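PDB 5HAX: nucleoporin NUP170 from Chaetomium thermophilum, which probably serves as a structural scaffold component of the nuclear pore complex, most likely in its inner ring, joining a beta-propeller to a helical domain. Local coordinates for residues W47-V52 / Q428-E433; G389-V394 / F405-D410; V52-N57 / I484-R489; R352-R357 / S374-P379. All coordinates share one frame; numbering follows the deposited sequence.

Interaction 1: residues W47-V52 / Q428-E433; sequences WAPFHV and QGTWIE
The rings at this contact find their partners mainly beyond the two segments. The indole of Trp-47 stacks on Phe-516 of helix 506-520, the ring of Phe-50 takes a cation-pi contact from Arg-487 and packs on Val-406 and Ala-408, and Trp-431 meets the ring of Phe-405 with the planes about 55° apart. Between the segments themselves lie small aliphatic groups. Pro-49 contributes the rim of its ring, crossing Thr-430 obliquely: its CD sits 3.7 Å from Thr-430 CG2, while its CG rests 3.8 Å from the carbonyl O of Gln-428. Thr-430 suits this spot because its OG1, anti to the backbone N, bonds to Gln-41 O, which leaves the methyl in the crowded position to meet the proline. The strands 50-52 and 428-433 run nearly parallel, 14° apart, with axes 8.2 Å from each other, and belong to different sheets, so this is side-chain packing between sheets, consistent with adjacent blades of a beta-propeller. Farther along, the branched residues Val-52 and Ile-432 cross obliquely, CG2 to CG2 at 3.8 Å. The longer branch of Ile-432 places CD1 more loosely by Phe-50 CB, at 4.5 Å. Polar linkage is indirect: a water donates to Trp-47 O at 2.6 Å and to Gln-428 OE1 at 3.0 Å. A bend at chi2 (-78°) folds the Gln-428 side chain over, and its amide is held as well by Gln-41 at OE1 and by Glu-39 and Asp-410 at NE2, a set of bonds that should fix the flip of this buried group.

Interaction 2: residues G389-V394 / F405-D410; sequences GYFFDV and FVSAPD
Phe-391 and Phe-405 both hold CG anti to the backbone N (chi1 174°), whereas Phe-392 sets its CG anti to the carbonyl carbon (chi1 -69°) and so lays its ring alongside Val-406. On the face of Phe-391 and Phe-405 the two side chains cross at about a right angle and meet at their ring edges, Phe-391 CD2 to Phe-405 CE2 4.0 Å. Ser-407 OG lies in the plane of the Phe-391 ring, at its edge and 3.6 Å from Phe-391 CB; the small hydroxyl fits beside the ring and bonds to Glu-427. On the other face, Val-406 CG1 covers the Phe-392 ring in a CH-pi contact, 3.7 Å from the centroid and 15° off the normal. An alanine in place of Phe-392 removes the ring under Val-406 CG1, which would probably loosen the packing against Val-485. The backbones form an antiparallel hairpin: Phe-391 N bonds to Ser-407 O at 3.0 Å and Asp-393 N to Phe-405 O at 2.9 Å, each answered by a reverse bond in the same hydrogen-bonded pair. Gly-389 adopts backbone angles that call for glycine, and a CB there would crowd Pro-409; with Tyr-390 it forms a classic beta bulge against strand 380-386. That strand flanks the hairpin on one edge and strand 427-433 on the other, while Phe-392 packs on strand 481-487 and Asp-410 caps the helix that follows.

Interaction 3: residues V52-N57 / I484-R489; sequences VVRHHN and IVRRRR
Arg-486 leaves its strand with CG anti to the backbone N and runs straight until chi3 (-64°) bends it back over Val-53. Its CB lies 3.9 Å from Val-53 CG1, its NE passes the same methyl, and CZ comes to 3.7 Å, so that this methyl sits over the centre of one guanidinium face. At the tip, NE forms a salt bridge with Glu-473, while NH2 reaches to 4.0 Å from Arg-54 NH2, the two guanidinium planes 62° apart. A water in the plane of both groups accepts from Arg-54 NH1 at 2.6 Å and, in a weak bond, from Arg-486 NH2. A leucine here has no guanidinium for Glu-473 or the water, which would probably leave the strands less firmly tied at this face. Beneath the arginines Ile-484 fills the centre: its CG2 presses on Val-53 CG2 at 3.4 Å, tighter than usual, and its CG1 runs beside the aliphatic part of Arg-54, 3.8 Å from CG. The backbone of Ile-484 bonds to two consecutive residues, its O accepting from Val-53 N at 2.9 Å and its N donating to Arg-54 O at 2.9 Å, both nearly along the C=O axis. Strand 50-57 thereby adds an N-terminal edge to the sheet of strands 440-445, 473-478 and 481-487, in keeping with the velcro closure of a beta-propeller. Two like charges so close should repel; the water between them and Glu-473, a firm partner of Arg-486 and a long, weak one of Arg-54, probably offset that cost, while the beta-branched Ile-484 suits its extended strand below.

Interaction 4: residues R352-R357 / S374-P379; sequences RESPTR and SRALDP
Hydrogen bonds and charges shape the 374-379 segment from within. Ser-374 OG, anti to the backbone N, accepts from Ala-376 N at 3.2 Å to make an ST turn, and bonds also to Pro-351 O, so this buried hydroxyl is gripped on two sides. A type I turn follows, closed by Asp-378 N to Arg-375 O at 3.0 Å. Between its first and last residues, Arg-375 grips a single carboxylate oxygen of Asp-378 side-on in a salt bridge: NE meets Asp-378 OD2 at 2.8 Å through the anti lone pair, and NH2 reaches the same OD2 from above the carboxylate plane. The one polar link between the segments is solvent-mediated, a water that donates to Ala-376 O at 2.7 Å and holds Ser-354 OG only weakly. Van der Waals packing does the rest. Ser-374 OG rests 3.4 Å from Arg-352 CA, and the bent Arg-352 side chain, its NE paired with Asp-371, lays one guanidinium face over Ser-374 CA, with NH2 3.5 Å from that carbon. Ala-376 CB, a single methyl that allows the two segments to approach closely, comes 3.9 Å from Arg-352 O. Both segments belong to the long loop between strands 341-348 and 380-386, which links two neighbouring sheets of the propeller; Leu-377 packs on strands 390-395 and 403-409, and Glu-353 O accepts from Trp-431 NE1 of strand 427-433.

How the interactions relate
Interactions 1 and 2 are buried, interactions 3 and 4 only partly so. Strands 427-433 and 403-409 are neighbours in one sheet, which joins interactions 1 and 2 through backbone bonds. Interactions 1 and 3 share Val-52 and the strand 50-57, which packs on one sheet and pairs with another. Chemistry follows position: backbone hydrogen bonds and aromatic packing hold interaction 2, side-chain packing and a water interaction 1; in interaction 3 two arginines, one from the edge strand and one from its neighbour, share a water, and turns with a local ion pair build the loop of interaction 4. That loop meets interactions 1 and 2, yet stays about 13 Å from interaction 3 at the nearest atoms.

Interaction 1: residues W47-V52 / Q428-E433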
# COMPACT_ATOMS: atom_id res chain seq x y z
N TRP A 47 19.01 -9.78 1.20
CA TRP A 47 18.65 -8.46 1.69
C TRP A 47 17.93 -7.61 0.65
O TRP A 47 17.64 -6.44 0.92
CB TRP A 47 19.90 -7.73 2.18
CG TRP A 47 20.48 -8.31 3.42
CD1 TRP A 47 21.22 -9.45 3.52
CD2 TRP A 47 20.37 -7.78 4.74
NE1 TRP A 47 21.58 -9.66 4.83
CE2 TRP A 47 21.07 -8.64 5.60
CE3 TRP A 47 19.75 -6.65 5.28
CZ2 TRP A 47 21.17 -8.42 6.97
CZ3 TRP A 47 19.85 -6.43 6.64
CH2 TRP A 47 20.55 -7.31 7.47
N ALA A 48 17.64 -8.17 -0.52
CA ALA A 48 16.94 -7.42 -1.55
C ALA A 48 15.61 -6.91 -1.00
O ALA A 48 14.87 -7.68 -0.38
CB ALA A 48 16.71 -8.29 -2.78
N PRO A 49 15.26 -5.63 -1.20
CA PRO A 49 13.98 -5.13 -0.69
C PRO A 49 12.78 -5.60 -1.51
O PRO A 49 11.66 -5.61 -0.98
CB PRO A 49 14.14 -3.61 -0.76
CG PRO A 49 15.09 -3.40 -1.89
CD PRO A 49 16.03 -4.57 -1.88
N PHE A 50 12.99 -5.96 -2.77
CA PHE A 50 11.95 -6.47 -3.65
C PHE A 50 12.53 -7.62 -4.45
O PHE A 50 13.75 -7.77 -4.56
CB PHE A 50 11.44 -5.38 -4.61
CG PHE A 50 10.91 -4.15 -3.93
CD1 PHE A 50 9.55 -3.96 -3.78
CD2 PHE A 50 11.78 -3.17 -3.47
CE1 PHE A 50 9.06 -2.82 -3.17
CE2 PHE A 50 11.29 -2.03 -2.86
CZ PHE A 50 9.94 -1.85 -2.71
N HIS A 51 11.65 -8.45 -5.01
CA HIS A 51 12.12 -9.47 -5.94
C HIS A 51 10.96 -9.98 -6.78
O HIS A 51 9.79 -9.90 -6.38
CB HIS A 51 12.81 -10.64 -5.21
CG HIS A 51 11.90 -11.47 -4.35
ND1 HIS A 51 10.86 -10.94 -3.61
CD2 HIS A 51 11.89 -12.80 -4.11
CE1 HIS A 51 10.25 -11.90 -2.96
NE2 HIS A 51 10.85 -13.05 -3.24
N VAL A 52 11.29 -10.47 -7.97
CA VAL A 52 10.31 -11.00 -8.91
C VAL A 52 9.90 -12.40 -8.45
O VAL A 52 10.76 -13.25 -8.19
CB VAL A 52 10.88 -11.04 -10.34
CG1 VAL A 52 9.85 -11.57 -11.32
CG2 VAL A 52 11.36 -9.66 -10.76
N GLN A 428 16.47 1.55 1.14
CA GLN A 428 17.04 0.31 0.62
C GLN A 428 16.65 0.19 -0.85
O GLN A 428 15.47 0.34 -1.19
CB GLN A 428 16.52 -0.90 1.40
CG GLN A 428 16.95 -0.95 2.86
CD GLN A 428 18.38 -1.42 3.04
OE1 GLN A 428 18.85 -2.31 2.33
NE2 GLN A 428 19.08 -0.83 4.00
N GLY A 429 17.63 -0.08 -1.71
CA GLY A 429 17.40 -0.09 -3.14
C GLY A 429 17.97 -1.33 -3.81
O GLY A 429 18.80 -2.04 -3.25
N THR A 430 17.49 -1.57 -5.03
CA THR A 430 17.97 -2.70 -5.82
C THR A 430 17.62 -2.46 -7.29
O THR A 430 16.71 -1.68 -7.61
CB THR A 430 17.37 -4.02 -5.34
OG1 THR A 430 17.98 -5.11 -6.04
CG2 THR A 430 15.86 -4.06 -5.56
N TRP A 431 18.34 -3.16 -8.16
CA TRP A 431 18.13 -3.12 -9.61
C TRP A 431 17.56 -4.45 -10.07
O TRP A 431 18.19 -5.49 -9.88
CB TRP A 431 19.43 -2.83 -10.35
CG TRP A 431 19.88 -1.41 -10.32
CD1 TRP A 431 20.80 -0.86 -9.49
CD2 TRP A 431 19.44 -0.36 -11.19
NE1 TRP A 431 20.96 0.47 -9.77
CE2 TRP A 431 20.13 0.80 -10.81
CE3 TRP A 431 18.52 -0.29 -12.24
CZ2 TRP A 431 19.94 2.02 -11.45
CZ3 TRP A 431 18.32 0.92 -12.87
CH2 TRP A 431 19.03 2.06 -12.48
N ILE A 432 16.40 -4.41 -10.71
CA ILE A 432 15.77 -5.59 -11.30
C ILE A 432 15.91 -5.49 -12.81
O ILE A 432 15.43 -4.53 -13.42
CB ILE A 432 14.30 -5.72 -10.88
CG1 ILE A 432 14.22 -6.07 -9.39
CG2 ILE A 432 13.60 -6.80 -11.71
CD1 ILE A 432 12.84 -5.92 -8.80
N GLU A 433 16.57 -6.48 -13.41
CA GLU A 433 16.84 -6.48 -14.84
C GLU A 433 15.70 -7.18 -15.58
O GLU A 433 15.28 -8.27 -15.20
CB GLU A 433 18.17 -7.17 -15.14
CG GLU A 433 18.54 -7.15 -16.62
CD GLU A 433 19.93 -7.72 -16.87
OE1 GLU A 433 20.56 -8.21 -15.91
OE2 GLU A 433 20.38 -7.68 -18.04
O HOH W 1 16.90 -4.56 2.54

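Interaction 2: residues G389-V394 / F405-D410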
# COMPACT_ATOMS: atom_id res chain seq x y z
N GLY A 389 6.09 4.66 0.28
CA GLY A 389 7.22 5.24 -0.43
C GLY A 389 7.91 4.31 -1.41
O GLY A 389 9.00 4.63 -1.90
N TYR A 390 7.30 3.16 -1.69
CA TYR A 390 7.86 2.24 -2.68
C TYR A 390 7.99 2.95 -4.03
O TYR A 390 7.01 3.46 -4.56
CB TYR A 390 6.96 1.01 -2.82
CG TYR A 390 6.63 0.30 -1.52
CD1 TYR A 390 7.56 0.20 -0.49
CD2 TYR A 390 5.38 -0.28 -1.33
CE1 TYR A 390 7.25 -0.45 0.69
CE2 TYR A 390 5.07 -0.94 -0.16
CZ TYR A 390 6.00 -1.03 0.85
OH TYR A 390 5.68 -1.68 2.01
N PHE A 391 9.20 2.97 -4.58
CA PHE A 391 9.53 3.75 -5.76
C PHE A 391 10.02 2.83 -6.87
O PHE A 391 10.96 2.06 -6.68
CB PHE A 391 10.60 4.80 -5.42
CG PHE A 391 11.11 5.57 -6.61
CD1 PHE A 391 10.24 6.21 -7.47
CD2 PHE A 391 12.47 5.67 -6.85
CE1 PHE A 391 10.72 6.93 -8.56
CE2 PHE A 391 12.95 6.38 -7.93
CZ PHE A 391 12.07 7.01 -8.78
N PHE A 392 9.36 2.91 -8.03
CA PHE A 392 9.76 2.17 -9.24
C PHE A 392 10.15 3.18 -10.31
O PHE A 392 9.35 4.07 -10.64
CB PHE A 392 8.61 1.29 -9.75
CG PHE A 392 8.29 0.11 -8.87
CD1 PHE A 392 8.66 -1.16 -9.25
CD2 PHE A 392 7.61 0.28 -7.68
CE1 PHE A 392 8.36 -2.25 -8.45
CE2 PHE A 392 7.31 -0.80 -6.88
CZ PHE A 392 7.69 -2.07 -7.26
N ASP A 393 11.35 3.03 -10.87
CA ASP A 393 11.84 3.92 -11.92
C ASP A 393 12.32 3.08 -13.11
O ASP A 393 13.18 2.21 -12.95
CB ASP A 393 12.98 4.81 -11.42
CG ASP A 393 13.36 5.89 -12.42
OD1 ASP A 393 12.63 6.06 -13.42
OD2 ASP A 393 14.37 6.58 -12.20
N VAL A 394 11.76 3.37 -14.28
CA VAL A 394 12.13 2.69 -15.52
C VAL A 394 13.25 3.53 -16.15
O VAL A 394 13.00 4.60 -16.71
CB VAL A 394 10.94 2.54 -16.47
CG1 VAL A 394 11.35 1.80 -17.73
CG2 VAL A 394 9.79 1.83 -15.77
N PHE A 405 14.88 0.30 -11.37
CA PHE A 405 15.35 0.64 -10.04
C PHE A 405 14.15 0.64 -9.09
O PHE A 405 13.14 1.28 -9.37
CB PHE A 405 16.03 2.01 -10.01
CG PHE A 405 16.40 2.46 -8.62
CD1 PHE A 405 17.44 1.86 -7.94
CD2 PHE A 405 15.70 3.48 -8.00
CE1 PHE A 405 17.78 2.26 -6.66
CE2 PHE A 405 16.04 3.89 -6.72
CZ PHE A 405 17.08 3.28 -6.05
N VAL A 406 14.28 -0.08 -7.98
CA VAL A 406 13.21 -0.22 -7.01
C VAL A 406 13.79 0.02 -5.62
O VAL A 406 14.81 -0.57 -5.26
CB VAL A 406 12.52 -1.60 -7.08
CG1 VAL A 406 11.19 -1.55 -6.36
CG2 VAL A 406 12.33 -2.03 -8.52
N SER A 407 13.14 0.90 -4.85
CA SER A 407 13.62 1.25 -3.53
C SER A 407 12.45 1.39 -2.57
O SER A 407 11.30 1.59 -2.98
CB SER A 407 14.43 2.56 -3.55
OG SER A 407 13.64 3.65 -3.98
N ALA A 408 12.75 1.28 -1.29
CA ALA A 408 11.78 1.43 -0.22
C ALA A 408 12.42 2.24 0.89
O ALA A 408 13.65 2.32 0.98
CB ALA A 408 11.32 0.07 0.32
N PRO A 409 11.61 2.86 1.75
CA PRO A 409 12.18 3.49 2.94
C PRO A 409 12.89 2.45 3.79
O PRO A 409 12.46 1.29 3.86
CB PRO A 409 10.96 4.08 3.67
CG PRO A 409 9.86 4.10 2.66
CD PRO A 409 10.14 2.98 1.71
N ASP A 410 13.99 2.85 4.42
CA ASP A 410 14.68 1.98 5.37
C ASP A 410 13.93 2.09 6.69
O ASP A 410 14.35 2.74 7.65
CB ASP A 410 16.15 2.36 5.51
CG ASP A 410 16.97 1.28 6.19
OD1 ASP A 410 16.38 0.46 6.93
OD2 ASP A 410 18.20 1.23 5.98

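Interaction 3: residues V52-N57 / I484-R489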
# COMPACT_ATOMS: atom_id res chain seq x y z
N VAL A 52 11.29 -10.47 -7.97
CA VAL A 52 10.31 -11.00 -8.91
C VAL A 52 9.90 -12.40 -8.45
O VAL A 52 10.76 -13.25 -8.19
CB VAL A 52 10.88 -11.04 -10.34
CG1 VAL A 52 9.85 -11.57 -11.32
CG2 VAL A 52 11.36 -9.66 -10.76
N VAL A 53 8.59 -12.65 -8.38
CA VAL A 53 8.08 -13.93 -7.89
C VAL A 53 7.54 -14.79 -9.03
O VAL A 53 7.61 -16.02 -8.96
CB VAL A 53 7.01 -13.71 -6.80
CG1 VAL A 53 7.66 -13.19 -5.52
CG2 VAL A 53 5.91 -12.77 -7.28
N ARG A 54 7.00 -14.17 -10.07
CA ARG A 54 6.53 -14.93 -11.23
C ARG A 54 6.25 -13.97 -12.38
O ARG A 54 6.28 -12.75 -12.21
CB ARG A 54 5.28 -15.75 -10.89
CG ARG A 54 4.07 -14.91 -10.57
CD ARG A 54 2.93 -15.74 -10.01
NE ARG A 54 2.07 -14.93 -9.14
CZ ARG A 54 2.08 -14.97 -7.81
NH1 ARG A 54 1.26 -14.18 -7.13
NH2 ARG A 54 2.88 -15.80 -7.16
N HIS A 55 5.99 -14.55 -13.56
CA HIS A 55 5.71 -13.78 -14.77
C HIS A 55 4.58 -14.45 -15.54
O HIS A 55 4.39 -15.66 -15.47
CB HIS A 55 6.96 -13.67 -15.65
CG HIS A 55 7.34 -14.95 -16.33
ND1 HIS A 55 8.13 -15.90 -15.72
CD2 HIS A 55 7.05 -15.43 -17.56
CE1 HIS A 55 8.30 -16.92 -16.55
NE2 HIS A 55 7.66 -16.66 -17.67
N HIS A 56 3.83 -13.63 -16.29
CA HIS A 56 2.68 -14.09 -17.06
C HIS A 56 2.80 -13.56 -18.48
O HIS A 56 2.69 -12.35 -18.71
CB HIS A 56 1.37 -13.63 -16.43
CG HIS A 56 1.21 -14.04 -15.00
ND1 HIS A 56 0.96 -15.34 -14.62
CD2 HIS A 56 1.24 -13.32 -13.86
CE1 HIS A 56 0.85 -15.41 -13.31
NE2 HIS A 56 1.02 -14.19 -12.82
N ASN A 57 3.01 -14.46 -19.44
CA ASN A 57 3.13 -14.05 -20.84
C ASN A 57 1.80 -13.53 -21.37
O ASN A 57 0.72 -13.92 -20.93
CB ASN A 57 3.60 -15.23 -21.69
CG ASN A 57 5.07 -15.54 -21.50
OD1 ASN A 57 5.94 -14.86 -22.04
ND2 ASN A 57 5.36 -16.58 -20.72
N ILE A 484 5.39 -10.03 -11.68
CA ILE A 484 4.93 -9.76 -10.32
C ILE A 484 6.16 -9.49 -9.45
O ILE A 484 7.05 -10.33 -9.35
CB ILE A 484 4.10 -10.92 -9.75
CG1 ILE A 484 2.95 -11.28 -10.69
CG2 ILE A 484 3.57 -10.55 -8.37
CD1 ILE A 484 1.95 -10.17 -10.92
N VAL A 485 6.19 -8.31 -8.83
CA VAL A 485 7.25 -7.92 -7.91
C VAL A 485 6.63 -7.82 -6.52
O VAL A 485 5.56 -7.23 -6.35
CB VAL A 485 7.88 -6.58 -8.33
CG1 VAL A 485 9.00 -6.19 -7.36
CG2 VAL A 485 8.40 -6.66 -9.75
N ARG A 486 7.32 -8.39 -5.53
CA ARG A 486 6.81 -8.46 -4.16
C ARG A 486 7.77 -7.75 -3.21
O ARG A 486 8.99 -7.94 -3.30
CB ARG A 486 6.62 -9.92 -3.72
CG ARG A 486 6.16 -10.09 -2.28
CD ARG A 486 6.02 -11.56 -1.92
NE ARG A 486 4.99 -12.22 -2.71
CZ ARG A 486 4.95 -13.53 -2.96
NH1 ARG A 486 5.89 -14.33 -2.50
NH2 ARG A 486 3.97 -14.03 -3.70
N ARG A 487 7.21 -6.94 -2.32
CA ARG A 487 7.98 -6.33 -1.25
C ARG A 487 8.35 -7.38 -0.21
O ARG A 487 7.52 -8.21 0.18
CB ARG A 487 7.16 -5.20 -0.61
CG ARG A 487 7.73 -4.61 0.67
CD ARG A 487 9.08 -3.95 0.44
NE ARG A 487 9.51 -3.20 1.62
CZ ARG A 487 10.78 -3.03 1.98
NH1 ARG A 487 11.76 -3.56 1.27
NH2 ARG A 487 11.06 -2.33 3.06
N ARG A 488 9.60 -7.34 0.24
CA ARG A 488 10.09 -8.27 1.25
C ARG A 488 10.13 -7.59 2.62
O ARG A 488 10.61 -6.46 2.74
CB ARG A 488 11.48 -8.80 0.88
CG ARG A 488 11.42 -9.80 -0.25
CD ARG A 488 12.79 -10.21 -0.75
NE ARG A 488 13.37 -11.30 0.05
CZ ARG A 488 14.17 -12.24 -0.44
NH1 ARG A 488 14.65 -13.18 0.36
NH2 ARG A 488 14.50 -12.25 -1.73
N ARG A 489 9.61 -8.28 3.63
CA ARG A 489 9.59 -7.81 5.00
C ARG A 489 10.89 -8.20 5.71
O ARG A 489 11.70 -8.98 5.21
CB ARG A 489 8.40 -8.39 5.75
CG ARG A 489 7.05 -8.18 5.08
CD ARG A 489 6.01 -9.15 5.62
NE ARG A 489 6.34 -10.54 5.29
CZ ARG A 489 5.73 -11.60 5.80
NH1 ARG A 489 6.10 -12.82 5.43
NH2 ARG A 489 4.75 -11.46 6.68
O HOH W 2 1.60 -13.89 -4.57

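Interaction 4: residues R352-R357 / S374-P379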
# COMPACT_ATOMS: atom_id res chain seq x y z
N ARG A 352 24.03 6.09 -6.77
CA ARG A 352 25.21 6.06 -7.63
C ARG A 352 25.51 4.69 -8.21
O ARG A 352 25.97 4.59 -9.35
CB ARG A 352 26.44 6.57 -6.85
CG ARG A 352 27.66 6.78 -7.73
CD ARG A 352 28.59 7.83 -7.15
NE ARG A 352 28.09 9.19 -7.36
CZ ARG A 352 28.36 9.94 -8.42
NH1 ARG A 352 29.15 9.49 -9.39
NH2 ARG A 352 27.85 11.16 -8.51
N GLU A 353 25.26 3.62 -7.45
CA GLU A 353 25.58 2.27 -7.92
C GLU A 353 24.75 1.91 -9.14
O GLU A 353 23.52 2.03 -9.14
CB GLU A 353 25.32 1.26 -6.80
CG GLU A 353 26.49 0.32 -6.54
CD GLU A 353 26.08 -0.89 -5.71
OE1 GLU A 353 25.31 -1.73 -6.21
OE2 GLU A 353 26.53 -0.99 -4.55
N SER A 354 25.43 1.46 -10.20
CA SER A 354 24.79 0.94 -11.40
C SER A 354 24.66 -0.57 -11.33
O SER A 354 25.39 -1.24 -10.58
CB SER A 354 25.60 1.34 -12.63
OG SER A 354 25.33 2.68 -13.01
N PRO A 355 23.74 -1.15 -12.10
CA PRO A 355 23.59 -2.61 -12.09
C PRO A 355 24.79 -3.30 -12.73
O PRO A 355 25.36 -2.80 -13.71
CB PRO A 355 22.31 -2.84 -12.90
CG PRO A 355 22.22 -1.65 -13.80
CD PRO A 355 22.81 -0.50 -13.03
N THR A 356 25.17 -4.45 -12.18
CA THR A 356 26.33 -5.19 -12.65
C THR A 356 26.06 -6.68 -12.61
O THR A 356 25.33 -7.17 -11.74
CB THR A 356 27.59 -4.87 -11.82
OG1 THR A 356 27.31 -5.09 -10.43
CG2 THR A 356 28.03 -3.43 -12.03
N ARG A 357 26.67 -7.40 -13.55
CA ARG A 357 26.62 -8.86 -13.55
C ARG A 357 27.43 -9.43 -12.39
O ARG A 357 26.98 -10.34 -11.68
CB ARG A 357 27.13 -9.40 -14.88
CG ARG A 357 27.32 -10.91 -14.93
CD ARG A 357 27.81 -11.37 -16.31
NE ARG A 357 28.07 -12.80 -16.34
CZ ARG A 357 29.22 -13.36 -15.98
NH1 ARG A 357 30.23 -12.62 -15.53
NH2 ARG A 357 29.36 -14.68 -16.05
N SER A 374 24.75 12.11 -9.54
CA SER A 374 24.73 10.76 -10.11
C SER A 374 23.86 10.70 -11.36
O SER A 374 22.78 11.30 -11.42
CB SER A 374 24.21 9.75 -9.09
OG SER A 374 24.12 8.48 -9.69
N ARG A 375 24.33 9.95 -12.35
CA ARG A 375 23.61 9.73 -13.60
C ARG A 375 23.00 8.34 -13.68
O ARG A 375 22.60 7.91 -14.77
CB ARG A 375 24.55 9.95 -14.79
CG ARG A 375 25.28 11.29 -14.79
CD ARG A 375 24.42 12.41 -15.37
NE ARG A 375 24.01 12.11 -16.74
CZ ARG A 375 24.83 12.13 -17.79
NH1 ARG A 375 26.11 12.42 -17.64
NH2 ARG A 375 24.36 11.85 -19.00
N ALA A 376 22.92 7.62 -12.56
CA ALA A 376 22.54 6.21 -12.59
C ALA A 376 21.09 6.03 -13.03
O ALA A 376 20.75 4.98 -13.59
CB ALA A 376 22.75 5.58 -11.22
N LEU A 377 20.23 7.02 -12.79
CA LEU A 377 18.83 6.97 -13.20
C LEU A 377 18.56 7.84 -14.42
O LEU A 377 17.40 8.19 -14.68
CB LEU A 377 17.93 7.39 -12.04
CG LEU A 377 18.03 6.57 -10.74
CD1 LEU A 377 16.98 7.05 -9.74
CD2 LEU A 377 17.87 5.08 -11.01
N ASP A 378 19.60 8.21 -15.16
CA ASP A 378 19.46 9.05 -16.34
C ASP A 378 19.61 8.21 -17.61
O ASP A 378 20.67 7.61 -17.82
CB ASP A 378 20.50 10.18 -16.31
CG ASP A 378 20.41 11.11 -17.50
OD1 ASP A 378 19.36 11.11 -18.18
OD2 ASP A 378 21.38 11.84 -17.76
N PRO A 379 18.57 8.15 -18.46
CA PRO A 379 17.26 8.80 -18.41
C PRO A 379 16.18 7.98 -17.70
O PRO A 379 16.14 6.76 -17.86
CB PRO A 379 16.91 8.96 -19.89
CG PRO A 379 17.50 7.75 -20.52
CD PRO A 379 18.75 7.41 -19.72
O HOH W 3 22.22 2.91 -14.50